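Local coordinates for protein putative pectin lyase (Geobacillus virus E2, PDB 7CHU) that serves as the trimeric tailspike of a thermophilic phage and, with its pectin-lyase-like beta-helix, probably recognises and perhaps cleaves a polysaccharide of the host cell surface, at residues V449-S454 and S459-T464; T465-N468 and G473-P476. One frame throughout, in Å; residues are numbered along the deposited sequence.

How the contacts relate
Strand 459-469 takes part in both contacts: its first part faces strand 446-451 in contact 1, and its later part faces strand 474-476 in contact 2. The contact centres lie about 18 Å apart, and Leu466 CD1 packs 4.0 Å from Val449 C, joining them. Contact 1 is only partly buried; three of its nine touching residues are buried, and it combines one backbone hydrogen-bonded pair with methyl packing, a water and a serine pair. Contact 2 is buried, with six of seven touching residues enclosed. It has two bridged pairs against one, next to a bulge, and residues of both other subunits pack on it, whereas in contact 1 Asn452 packs on Leu471 of the second subunit.

Contact 1 (V449-S454 and S459-T464); sequences VGANAS and SNVTLT
Ala451 puts its methyl into a shallow hollow on 459-464. CB sits 3.3 Å from Thr462 O and 3.8 Å from Leu463 CD2, while Val461 CG2 forms a more distant wall. Leu463 in turn is a forked knob: its CG lies beside the backbone N (chi1 -72°), and the two methyls divide between neighbours. CD2 lies against Ala451 and the carbonyl carbon of Gly450, and CD1 reaches Val449 CG2 at 4.1 Å, the valine and leucine side chains crossing at a slant. Phe414 touches both Val449 and Leu463 from strand 410-415, and Phe424 also packs on Leu463.

Backbone pairing fixes this register at one end. Gly450 and Thr464 form an antiparallel hydrogen-bonded pair, with Gly450 N to Thr464 O at 3.0 Å and the straighter Thr464 N to Gly450 O bond at 2.8 Å (167° at the hydrogen). Thr464 O also receives a CA-H contact from Val449. Beside the pair a water donates to Thr462 O and, weakly, to Gly450 O. Further on the chains diverge: Gly450 and Leu463 CA atoms lie 5.3 Å apart, those of Ser454 and Val461 7.0 Å, and the end-to-end directions, 144° apart, are not exactly antiparallel.

At the far end the two serines bring the chains together again. Ser454 OG and Ser459 OG are hydrogen-bonded at 2.7 Å, each oxygen lying between its own backbone N and carbonyl carbon, and each also bonded to the backbone of Thr456. Beside them Ser454 CB rests on Val461 CG1.

The divergence matches the wider pairing: Val449 and Ala451 bond to Gly435 and Ser433, whereas Ser459 and Val461 bond to Gln426 and Phe424. This is a beta hairpin whose arms separate to join different neighbouring strands, within the antiparallel region that follows the parallel beta-helix of the tailspike.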
loop_
_atom_site.group_PDB
_atom_site.type_symbol
_atom_site.label_atom_id
_atom_site.label_comp_id
_atom_site.label_asym_id
_atom_site.label_seq_id
_atom_site.Cartn_x
_atom_site.Cartn_y
_atom_site.Cartn_z
ATOM N N VAL A 449 -39.019 17.354 9.063
ATOM C CA VAL A 449 -39.545 17.455 7.707
ATOM C C VAL A 449 -40.104 16.097 7.309
ATOM O O VAL A 449 -39.688 15.059 7.828
ATOM C CB VAL A 449 -38.470 17.915 6.686
ATOM C CG1 VAL A 449 -38.067 19.372 6.939
ATOM C CG2 VAL A 449 -37.236 17.008 6.740
ATOM N N GLY A 450 -41.083 16.115 6.401
ATOM C CA GLY A 450 -41.644 14.873 5.896
ATOM C C GLY A 450 -42.444 15.057 4.624
ATOM O O GLY A 450 -42.774 16.180 4.227
ATOM N N ALA A 451 -42.750 13.929 3.983
ATOM C CA ALA A 451 -43.500 13.917 2.734
ATOM C C ALA A 451 -44.191 12.568 2.583
ATOM O O ALA A 451 -43.691 11.536 3.051
ATOM C CB ALA A 451 -42.592 14.191 1.529
ATOM N N ASN A 452 -45.350 12.586 1.931
ATOM C CA ASN A 452 -46.030 11.331 1.644
ATOM C C ASN A 452 -45.290 10.528 0.573
ATOM O O ASN A 452 -44.476 11.052 -0.189
ATOM C CB ASN A 452 -47.463 11.585 1.175
ATOM C CG ASN A 452 -48.422 11.728 2.321
ATOM O OD1 ASN A 452 -49.057 12.760 2.479
ATOM N ND2 ASN A 452 -48.515 10.698 3.140
ATOM N N ALA A 453 -45.604 9.236 0.510
ATOM C CA ALA A 453 -45.141 8.410 -0.595
ATOM C C ALA A 453 -45.624 8.987 -1.918
ATOM O O ALA A 453 -46.806 9.299 -2.079
ATOM C CB ALA A 453 -45.633 6.976 -0.435
ATOM N N SER A 454 -44.689 9.155 -2.854
ATOM C CA SER A 454 -44.985 9.700 -4.176
ATOM C C SER A 454 -45.653 8.702 -5.118
ATOM O O SER A 454 -46.358 9.129 -6.034
ATOM C CB SER A 454 -43.691 10.201 -4.831
ATOM O OG SER A 454 -42.990 9.089 -5.373
ATOM N N SER A 459 -38.517 9.850 -7.652
ATOM C CA SER A 459 -39.262 11.042 -8.033
ATOM C C SER A 459 -38.913 12.246 -7.140
ATOM O O SER A 459 -38.348 12.114 -6.052
ATOM C CB SER A 459 -40.760 10.764 -7.954
ATOM O OG SER A 459 -41.191 10.728 -6.607
ATOM N N ASN A 460 -39.277 13.439 -7.612
ATOM C CA ASN A 460 -39.081 14.668 -6.853
ATOM C C ASN A 460 -40.265 14.900 -5.929
ATOM O O ASN A 460 -41.419 14.788 -6.349
ATOM C CB ASN A 460 -38.908 15.868 -7.787
ATOM C CG ASN A 460 -37.633 15.789 -8.590
ATOM O OD1 ASN A 460 -36.675 15.127 -8.181
ATOM N ND2 ASN A 460 -37.605 16.461 -9.738
ATOM N N VAL A 461 -39.974 15.216 -4.666
ATOM C CA VAL A 461 -41.016 15.476 -3.679
ATOM C C VAL A 461 -40.779 16.826 -3.003
ATOM O O VAL A 461 -39.687 17.399 -3.052
ATOM C CB VAL A 461 -41.098 14.354 -2.618
ATOM C CG1 VAL A 461 -41.464 13.037 -3.273
ATOM C CG2 VAL A 461 -39.768 14.231 -1.849
ATOM N N THR A 462 -41.835 17.329 -2.372
ATOM C CA THR A 462 -41.793 18.531 -1.556
ATOM C C THR A 462 -41.740 18.118 -0.097
ATOM O O THR A 462 -42.526 17.272 0.332
ATOM C CB THR A 462 -43.024 19.402 -1.821
ATOM O OG1 THR A 462 -42.915 19.953 -3.135
ATOM C CG2 THR A 462 -43.129 20.537 -0.810
ATOM N N LEU A 463 -40.793 18.679 0.651
ATOM C CA LEU A 463 -40.694 18.394 2.077
ATOM C C LEU A 463 -41.503 19.426 2.863
ATOM O O LEU A 463 -41.333 20.636 2.677
ATOM C CB LEU A 463 -39.234 18.381 2.533
ATOM C CG LEU A 463 -38.453 17.154 2.043
ATOM C CD1 LEU A 463 -37.072 17.119 2.679
ATOM C CD2 LEU A 463 -39.215 15.857 2.316
ATOM N N THR A 464 -42.406 18.930 3.705
ATOM C CA THR A 464 -43.235 19.754 4.576
ATOM C C THR A 464 -42.543 19.920 5.923
ATOM O O THR A 464 -42.139 18.931 6.540
ATOM C CB THR A 464 -44.604 19.098 4.775
ATOM O OG1 THR A 464 -45.222 18.908 3.505
ATOM C CG2 THR A 464 -45.522 19.961 5.661
HETATM O O HOH W 1 -44.706 17.395 1.663
#

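Contact 2 (T465-N468 and G473-P476); sequences TLLN and GIKP
Asn468 and Lys475 form an antiparallel hydrogen-bonded pair. Lys475 N gives to Asn468 O at 2.8 Å, nearly in line with the carbonyl (167° at the oxygen). The return bond, Asn468 N to Lys475 O at 3.1 Å, arrives from above the carbonyl plane, 43° out of it. Lys475 O has further partners: Lys477 NZ, and a CA-H contact from Leu467 CA at 3.4 Å.

The two strands run antiparallel as arms of a beta hairpin, and strand 459-469 carries a classic beta bulge in which Leu466 and Leu467 both face Phe448 of strand 446-451. Leu467 and Pro476 form the adjacent non-hydrogen-bonded pair, a position where the partner strand calls for no N-H, so the proline costs this pairing no bond.

With CG anti to its backbone N (chi1 171°), Leu467 leans over the opposing chain, and its CD1 meets Lys475 C at 3.6 Å and Ile474 CG2 at 3.9 Å. The buried amide of Asn468 is satisfied at both ends, OD1 by Lys477 NZ and ND2 by Asp444 O. The extended Lys475 chain leads away to a salt bridge with Asp472, while Ile474 makes backbone hydrogen bonds to the third subunit.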
loop_
_atom_site.group_PDB
_atom_site.type_symbol
_atom_site.label_atom_id
_atom_site.label_comp_id
_atom_site.label_asym_id
_atom_site.label_seq_id
_atom_site.Cartn_x
_atom_site.Cartn_y
_atom_site.Cartn_z
ATOM N N THR A 465 -42.392 21.159 6.369
ATOM C CA THR A 465 -41.813 21.388 7.682
ATOM C C THR A 465 -42.872 21.097 8.736
ATOM O O THR A 465 -43.968 21.668 8.699
ATOM C CB THR A 465 -41.295 22.825 7.811
ATOM O OG1 THR A 465 -40.246 23.057 6.862
ATOM C CG2 THR A 465 -40.742 23.073 9.211
ATOM N N LEU A 466 -42.552 20.212 9.675
ATOM C CA LEU A 466 -43.509 19.823 10.703
ATOM C C LEU A 466 -43.300 20.535 12.027
ATOM O O LEU A 466 -44.260 20.700 12.789
ATOM C CB LEU A 466 -43.436 18.307 10.937
ATOM C CG LEU A 466 -43.561 17.523 9.632
ATOM C CD1 LEU A 466 -43.201 16.030 9.809
ATOM C CD2 LEU A 466 -44.961 17.678 9.108
ATOM N N LEU A 467 -42.072 20.953 12.315
ATOM C CA LEU A 467 -41.709 21.424 13.639
ATOM C C LEU A 467 -40.354 22.107 13.520
ATOM O O LEU A 467 -39.470 21.597 12.831
ATOM C CB LEU A 467 -41.646 20.251 14.636
ATOM C CG LEU A 467 -41.078 20.544 16.033
ATOM C CD1 LEU A 467 -42.066 21.443 16.770
ATOM C CD2 LEU A 467 -40.797 19.267 16.843
ATOM N N ASN A 468 -40.210 23.272 14.151
ATOM C CA ASN A 468 -38.923 23.938 14.295
ATOM C C ASN A 468 -38.640 24.115 15.778
ATOM O O ASN A 468 -39.525 24.507 16.542
ATOM C CB ASN A 468 -38.899 25.307 13.607
ATOM C CG ASN A 468 -39.012 25.210 12.109
ATOM O OD1 ASN A 468 -40.117 25.260 11.564
ATOM N ND2 ASN A 468 -37.872 25.100 11.425
ATOM N N GLY A 473 -38.527 29.639 20.338
ATOM C CA GLY A 473 -39.683 28.815 20.629
ATOM C C GLY A 473 -39.685 27.425 20.015
ATOM O O GLY A 473 -38.900 27.142 19.101
ATOM N N ILE A 474 -40.544 26.553 20.550
ATOM C CA ILE A 474 -40.848 25.253 19.953
ATOM C C ILE A 474 -42.052 25.476 19.058
ATOM O O ILE A 474 -43.124 25.856 19.551
ATOM C CB ILE A 474 -41.170 24.193 21.021
ATOM C CG1 ILE A 474 -40.152 24.175 22.172
ATOM C CG2 ILE A 474 -41.464 22.822 20.369
ATOM C CD1 ILE A 474 -38.726 23.966 21.773
ATOM N N LYS A 475 -41.886 25.254 17.752
ATOM C CA LYS A 475 -42.800 25.790 16.738
ATOM C C LYS A 475 -43.465 24.694 15.919
ATOM O O LYS A 475 -43.010 24.368 14.811
ATOM C CB LYS A 475 -42.068 26.771 15.821
ATOM C CG LYS A 475 -41.447 27.944 16.575
ATOM C CD LYS A 475 -40.732 28.928 15.630
ATOM C CE LYS A 475 -40.103 30.067 16.425
ATOM N NZ LYS A 475 -39.455 31.131 15.565
ATOM N N PRO A 476 -44.571 24.125 16.404
ATOM C CA PRO A 476 -45.244 23.061 15.652
ATOM C C PRO A 476 -46.080 23.636 14.516
ATOM O O PRO A 476 -46.860 24.575 14.712
ATOM C CB PRO A 476 -46.128 22.390 16.710
ATOM C CG PRO A 476 -46.467 23.498 17.661
ATOM C CD PRO A 476 -45.243 24.399 17.694
#